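Local coordinates for AOC_like domain-containing protein (Frankia sp. Cc1.17, PDB 7DVI), which acts as an exo-selective intermolecular Diels-Alderase on non-natural substrates and adopts an allene oxide cyclase-like beta-barrel fold, at residues A81-S87 and E100-N106; M21-H25 and V124-L128. All coordinates share one frame; numbering follows the deposited sequence.

Interaction 1: residues A81-S87 and E100-N106; sequences AVLTYYS and EGWADFN. With EDO (1,2-ethanediol), chain E; EDO (1,2-ethanediol), chain R; EDO (1,2-ethanediol), chain F.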
loop_
_atom_site.group_PDB
_atom_site.type_symbol
_atom_site.label_atom_id
_atom_site.label_comp_id
_atom_site.label_asym_id
_atom_site.label_seq_id
_atom_site.Cartn_x
_atom_site.Cartn_y
_atom_site.Cartn_z
ATOM N N ALA A 81 4.581 16.186 -6.041
ATOM C CA ALA A 81 4.365 14.766 -6.404
ATOM C C ALA A 81 2.928 14.629 -6.901
ATOM O O ALA A 81 1.973 15.302 -6.375
ATOM C CB ALA A 81 4.673 13.831 -5.247
ATOM N N VAL A 82 2.772 13.800 -7.928
ATOM C CA VAL A 82 1.463 13.483 -8.549
ATOM C C VAL A 82 1.147 11.990 -8.271
ATOM O O VAL A 82 1.628 11.087 -8.952
ATOM C CB VAL A 82 1.446 13.866 -10.035
ATOM C CG1 VAL A 82 0.104 13.522 -10.670
ATOM C CG2 VAL A 82 1.797 15.356 -10.257
ATOM N N LEU A 83 0.357 11.763 -7.242
ATOM C CA LEU A 83 0.148 10.418 -6.686
ATOM C C LEU A 83 -0.968 9.756 -7.496
ATOM O O LEU A 83 -2.086 10.310 -7.667
ATOM C CB LEU A 83 -0.122 10.504 -5.183
ATOM C CG LEU A 83 1.105 10.383 -4.283
ATOM C CD1 LEU A 83 1.794 9.033 -4.385
ATOM C CD2 LEU A 83 2.110 11.498 -4.562
ATOM N N THR A 84 -0.583 8.616 -8.034
ATOM C CA THR A 84 -1.287 7.853 -9.073
ATOM C C THR A 84 -1.498 6.424 -8.531
ATOM O O THR A 84 -0.504 5.800 -8.090
ATOM C CB THR A 84 -0.452 7.914 -10.365
ATOM O OG1 THR A 84 -0.216 9.287 -10.693
ATOM C CG2 THR A 84 -1.152 7.287 -11.542
ATOM N N TYR A 85 -2.728 5.929 -8.620
ATOM C CA TYR A 85 -3.095 4.596 -8.078
ATOM C C TYR A 85 -3.259 3.621 -9.219
ATOM O O TYR A 85 -4.154 3.829 -10.055
ATOM C CB TYR A 85 -4.332 4.660 -7.196
ATOM C CG TYR A 85 -4.423 3.460 -6.278
ATOM C CD1 TYR A 85 -3.724 3.455 -5.088
ATOM C CD2 TYR A 85 -5.101 2.307 -6.659
ATOM C CE1 TYR A 85 -3.767 2.364 -4.242
ATOM C CE2 TYR A 85 -5.167 1.206 -5.811
ATOM C CZ TYR A 85 -4.484 1.239 -4.609
ATOM O OH TYR A 85 -4.484 0.158 -3.773
ATOM N N TYR A 86 -2.436 2.566 -9.182
ATOM C CA TYR A 86 -2.383 1.479 -10.178
ATOM C C TYR A 86 -3.001 0.202 -9.564
ATOM O O TYR A 86 -2.824 -0.089 -8.348
ATOM C CB TYR A 86 -0.935 1.172 -10.558
ATOM C CG TYR A 86 -0.281 2.195 -11.427
ATOM C CD1 TYR A 86 0.271 3.341 -10.872
ATOM C CD2 TYR A 86 -0.169 2.006 -12.802
ATOM C CE1 TYR A 86 0.867 4.303 -11.665
ATOM C CE2 TYR A 86 0.478 2.954 -13.599
ATOM C CZ TYR A 86 0.950 4.119 -13.032
ATOM O OH TYR A 86 1.556 5.069 -13.803
ATOM N N SER A 87 -3.740 -0.510 -10.387
ATOM C CA SER A 87 -4.297 -1.848 -10.086
ATOM C C SER A 87 -4.168 -2.726 -11.322
ATOM O O SER A 87 -4.670 -2.285 -12.401
ATOM C CB SER A 87 -5.728 -1.748 -9.681
ATOM O OG SER A 87 -6.106 -2.908 -8.987
ATOM N N GLU A 100 -1.341 -3.764 -6.790
ATOM C CA GLU A 100 -1.968 -2.430 -6.739
ATOM C C GLU A 100 -1.241 -1.558 -5.714
ATOM O O GLU A 100 -0.699 -2.054 -4.674
ATOM C CB GLU A 100 -3.458 -2.507 -6.498
ATOM C CG GLU A 100 -3.820 -2.854 -5.058
ATOM C CD GLU A 100 -5.311 -2.837 -4.925
ATOM O OE1 GLU A 100 -5.949 -3.768 -5.390
ATOM O OE2 GLU A 100 -5.827 -1.831 -4.456
ATOM N N GLY A 101 -1.211 -0.257 -6.020
ATOM C CA GLY A 101 -0.688 0.733 -5.066
ATOM C C GLY A 101 -0.243 1.980 -5.792
ATOM O O GLY A 101 -0.750 2.242 -6.892
ATOM N N TRP A 102 0.638 2.705 -5.142
ATOM C CA TRP A 102 0.942 4.128 -5.437
ATOM C C TRP A 102 2.240 4.251 -6.202
ATOM O O TRP A 102 3.254 3.596 -5.824
ATOM C CB TRP A 102 1.060 4.909 -4.137
ATOM C CG TRP A 102 -0.220 5.044 -3.398
ATOM C CD1 TRP A 102 -0.583 4.467 -2.218
ATOM C CD2 TRP A 102 -1.328 5.856 -3.807
ATOM N NE1 TRP A 102 -1.866 4.836 -1.899
ATOM C CE2 TRP A 102 -2.321 5.739 -2.818
ATOM C CE3 TRP A 102 -1.576 6.666 -4.913
ATOM C CZ2 TRP A 102 -3.552 6.382 -2.907
ATOM C CZ3 TRP A 102 -2.789 7.320 -4.985
ATOM C CH2 TRP A 102 -3.760 7.170 -4.003
ATOM N N ALA A 103 2.221 5.185 -7.153
ATOM C CA ALA A 103 3.419 5.690 -7.835
ATOM C C ALA A 103 3.292 7.231 -7.993
ATOM O O ALA A 103 2.173 7.772 -8.199
ATOM C CB ALA A 103 3.551 4.998 -9.167
ATOM N N ASP A 104 4.416 7.893 -7.873
ATOM C CA ASP A 104 4.560 9.323 -8.263
ATOM C C ASP A 104 4.643 9.382 -9.787
ATOM O O ASP A 104 5.617 8.847 -10.367
ATOM C CB ASP A 104 5.770 9.944 -7.571
ATOM C CG ASP A 104 5.947 11.447 -7.856
ATOM O OD1 ASP A 104 5.208 12.015 -8.722
ATOM O OD2 ASP A 104 6.796 12.027 -7.198
ATOM N N PHE A 105 3.660 9.976 -10.441
ATOM C CA PHE A 105 3.674 10.111 -11.925
ATOM C C PHE A 105 4.939 10.843 -12.426
ATOM O O PHE A 105 5.401 10.540 -13.554
ATOM C CB PHE A 105 2.361 10.703 -12.406
ATOM C CG PHE A 105 2.046 10.419 -13.842
ATOM C CD1 PHE A 105 1.731 9.137 -14.258
ATOM C CD2 PHE A 105 2.038 11.440 -14.778
ATOM C CE1 PHE A 105 1.401 8.876 -15.579
ATOM C CE2 PHE A 105 1.708 11.181 -16.095
ATOM C CZ PHE A 105 1.412 9.897 -16.502
ATOM N N ASN A 106 5.566 11.656 -11.585
ATOM C CA ASN A 106 6.822 12.376 -11.926
ATOM C C ASN A 106 7.947 11.358 -12.020
ATOM O O ASN A 106 8.686 11.418 -13.022
ATOM C CB ASN A 106 7.105 13.510 -10.941
ATOM C CG ASN A 106 6.087 14.626 -11.089
ATOM O OD1 ASN A 106 5.569 14.840 -12.175
ATOM N ND2 ASN A 106 5.767 15.304 -10.005
HETATM C C1 EDO E . -3.516 6.350 1.727
HETATM O O1 EDO E . -3.718 6.917 0.458
HETATM C C2 EDO E . -3.865 4.942 1.736
HETATM O O2 EDO E . -3.255 4.222 0.673
HETATM C C1 EDO R . 1.218 4.263 -17.267
HETATM O O1 EDO R . 1.977 4.540 -16.134
HETATM C C2 EDO R . 1.368 2.848 -17.690
HETATM O O2 EDO R . 0.979 2.610 -19.043
HETATM C C1 EDO F . -5.656 -4.599 -1.515
HETATM O O1 EDO F . -6.088 -5.537 -2.455
HETATM C C2 EDO F . -6.815 -3.802 -1.060
HETATM O O2 EDO F . -7.845 -4.615 -0.580
#
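Antiparallel pairing joins strand residues 82-87 to 100-104 in the beta hairpin 82-92/95-104 of the barrel wall, the second segment continuing into helix 105-109. T84 with A103 and Y86 with G101 are the hydrogen-bonded pairs; Y85 lies opposite W102 in a non-hydrogen-bonded pair. On the face carrying L83, Y85 and W102, the Y85 ring turns its edge to the tryptophan in a T-shaped stack, planes at 79°, with Y85 CD1 3.5 Å from W102 CE2. With CG anti to the backbone N (chi1 -160°), the tyrosine runs on past G101, whose O sits over one ring face, to a very short bond of 2.5 Å from Y85 OH to E100 OE2. H98 NE2 is bonded to E100 OE1, so both carboxylate oxygens are engaged. On the other face, A103 CB packs 3.7 Å from Y86 CE1. Where strand 95-104 ends beside the start of 82-92, V82 O accepts from F105 N at 2.8 Å and from T84 OG1. V82 N (3.1 Å) and N106 N (2.9 Å) reach D104 OD1 from opposite faces of the carboxylate plane: the first ties in strand 82-92, the second is the capping bond of D104, N-cap of helix 105-109, at this strand-to-helix junction of an antiparallel beta barrel.

Interaction 2: residues M21-H25 and V124-L128; sequences MSVVH and VYRGL. With EDO (1,2-ethanediol), chain V.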
loop_
_atom_site.group_PDB
_atom_site.type_symbol
_atom_site.label_atom_id
_atom_site.label_comp_id
_atom_site.label_asym_id
_atom_site.label_seq_id
_atom_site.Cartn_x
_atom_site.Cartn_y
_atom_site.Cartn_z
ATOM N N MET A 21 11.799 -18.371 1.121
ATOM C CA MET A 21 11.170 -18.873 -0.124
ATOM C C MET A 21 10.912 -17.648 -1.007
ATOM O O MET A 21 10.336 -16.650 -0.473
ATOM C CB MET A 21 9.860 -19.620 0.136
ATOM C CG MET A 21 9.154 -20.074 -1.152
ATOM S SD MET A 21 7.762 -21.163 -0.852
ATOM C CE MET A 21 7.421 -21.670 -2.533
ATOM N N SER A 22 11.334 -17.682 -2.268
ATOM C CA SER A 22 11.105 -16.535 -3.165
ATOM C C SER A 22 11.019 -16.941 -4.628
ATOM O O SER A 22 11.542 -18.042 -5.021
ATOM C CB SER A 22 12.115 -15.468 -2.892
ATOM O OG SER A 22 13.404 -15.889 -3.212
ATOM N N VAL A 23 10.260 -16.136 -5.376
ATOM C CA VAL A 23 10.182 -16.151 -6.859
ATOM C C VAL A 23 10.515 -14.746 -7.352
ATOM O O VAL A 23 9.808 -13.779 -6.957
ATOM C CB VAL A 23 8.813 -16.625 -7.349
ATOM C CG1 VAL A 23 8.786 -16.769 -8.860
ATOM C CG2 VAL A 23 8.393 -17.941 -6.676
ATOM N N VAL A 24 11.574 -14.631 -8.158
ATOM C CA VAL A 24 12.061 -13.332 -8.675
ATOM C C VAL A 24 12.155 -13.460 -10.183
ATOM O O VAL A 24 12.748 -14.457 -10.644
ATOM C CB VAL A 24 13.394 -12.942 -8.025
ATOM C CG1 VAL A 24 13.910 -11.628 -8.586
ATOM C CG2 VAL A 24 13.311 -12.849 -6.512
ATOM N N HIS A 25 11.538 -12.530 -10.910
ATOM C CA HIS A 25 11.726 -12.335 -12.364
ATOM C C HIS A 25 12.253 -10.917 -12.572
ATOM O O HIS A 25 11.493 -9.957 -12.277
ATOM C CB HIS A 25 10.448 -12.554 -13.186
ATOM C CG HIS A 25 9.872 -13.917 -13.066
ATOM N ND1 HIS A 25 10.441 -15.016 -13.699
ATOM C CD2 HIS A 25 8.786 -14.368 -12.406
ATOM C CE1 HIS A 25 9.723 -16.085 -13.440
ATOM N NE2 HIS A 25 8.678 -15.715 -12.669
ATOM N N VAL A 124 3.042 -20.787 -8.631
ATOM C CA VAL A 124 4.213 -20.725 -7.698
ATOM C C VAL A 124 4.044 -19.568 -6.690
ATOM O O VAL A 124 4.745 -19.580 -5.666
ATOM C CB VAL A 124 5.547 -20.594 -8.466
ATOM C CG1 VAL A 124 5.804 -21.842 -9.313
ATOM C CG2 VAL A 124 5.589 -19.330 -9.327
ATOM N N TYR A 125 3.180 -18.578 -6.965
ATOM C CA TYR A 125 3.084 -17.343 -6.129
ATOM C C TYR A 125 2.125 -17.535 -4.944
ATOM O O TYR A 125 2.001 -16.647 -4.062
ATOM C CB TYR A 125 2.617 -16.183 -7.023
ATOM C CG TYR A 125 3.484 -16.005 -8.230
ATOM C CD1 TYR A 125 4.786 -15.551 -8.087
ATOM C CD2 TYR A 125 3.039 -16.312 -9.499
ATOM C CE1 TYR A 125 5.623 -15.406 -9.181
ATOM C CE2 TYR A 125 3.868 -16.165 -10.602
ATOM C CZ TYR A 125 5.164 -15.709 -10.436
ATOM O OH TYR A 125 6.002 -15.541 -11.517
ATOM N N ARG A 126 1.383 -18.640 -4.942
ATOM C CA ARG A 126 0.362 -18.884 -3.903
ATOM C C ARG A 126 1.050 -18.935 -2.545
ATOM O O ARG A 126 2.103 -19.578 -2.417
ATOM C CB ARG A 126 -0.468 -20.127 -4.243
ATOM C CG ARG A 126 -1.742 -20.223 -3.419
ATOM C CD ARG A 126 -2.418 -21.573 -3.616
ATOM N NE ARG A 126 -3.068 -21.643 -4.915
ATOM C CZ ARG A 126 -4.341 -21.306 -5.132
ATOM N NH1 ARG A 126 -5.097 -20.856 -4.139
ATOM N NH2 ARG A 126 -4.852 -21.418 -6.346
ATOM N N GLY A 127 0.564 -18.127 -1.598
ATOM C CA GLY A 127 1.142 -17.988 -0.255
ATOM C C GLY A 127 2.364 -17.111 -0.204
ATOM O O GLY A 127 3.008 -17.030 0.879
ATOM N N LEU A 128 2.666 -16.416 -1.299
ATOM C CA LEU A 128 3.755 -15.429 -1.327
ATOM C C LEU A 128 3.187 -13.993 -1.521
ATOM O O LEU A 128 2.149 -13.867 -2.157
ATOM C CB LEU A 128 4.609 -15.717 -2.549
ATOM C CG LEU A 128 5.652 -16.823 -2.448
ATOM C CD1 LEU A 128 5.265 -17.905 -1.501
ATOM C CD2 LEU A 128 6.037 -17.322 -3.813
HETATM C C1 EDO V . 9.797 -16.832 3.203
HETATM O O1 EDO V . 10.590 -15.862 2.540
HETATM C C2 EDO V . 10.493 -17.554 4.307
HETATM O O2 EDO V . 9.615 -18.172 5.235
#
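Y125 OH lies at the edge of the H25 imidazole, in its plane, while V124 CG2 sits over the centre of one face of the Y125 ring, 3.7 Å above its plane. V23 CG1 approaches Y125 CE1 to 3.5 Å. The tyrosine opens a type II beta turn, Y125 to L128, closed by a bond from L128 N to Y125 O; G127 takes the positive phi (79°) of its third position. This turn lies in the loop between barrel strands 114-121 and 129-135 and packs against the start of strand 22-37, which pairs with strand 143-150. Side chains of M21, V23 and H25 face the loop. The other methyl of V23, CG2, anti to the carbonyl carbon, meets L128 CD2 at 3.8 Å and V124 CG2 at 4.1 Å. M21, its chain extended, brings SD to 4.2 Å from L128 CD1, and V78 of the second subunit packs on both M21 and L128. D94 is hydrogen-bonded to H25 NE2 and Y125 OH through its two carboxylate oxygens, and between H25 NE2 and Y125 OH themselves there is a weak, bent bond of 2.9 Å (123° at the hydrogen).

Overall arrangement
Both interactions belong to one closed antiparallel barrel, on opposite sides of the chain's centre: their centres are 24 Å apart and their nearest atoms about 12 Å. In sequence, interaction 1 is nested within the span that interaction 2 closes. The former joins neighbouring strands close in the chain, 82-92 and 95-104; the latter brings the first strand, 22-37, against the loop between 114-121 and 129-135, 99 residues away at the closest ends. One thus forms part of the wall, and the other packs a loop against the region where the first and last strands meet. Each also reaches the second subunit, through L83 in interaction 1 and through packing of M21 and L128 and backbone hydrogen bonds from G127 in interaction 2.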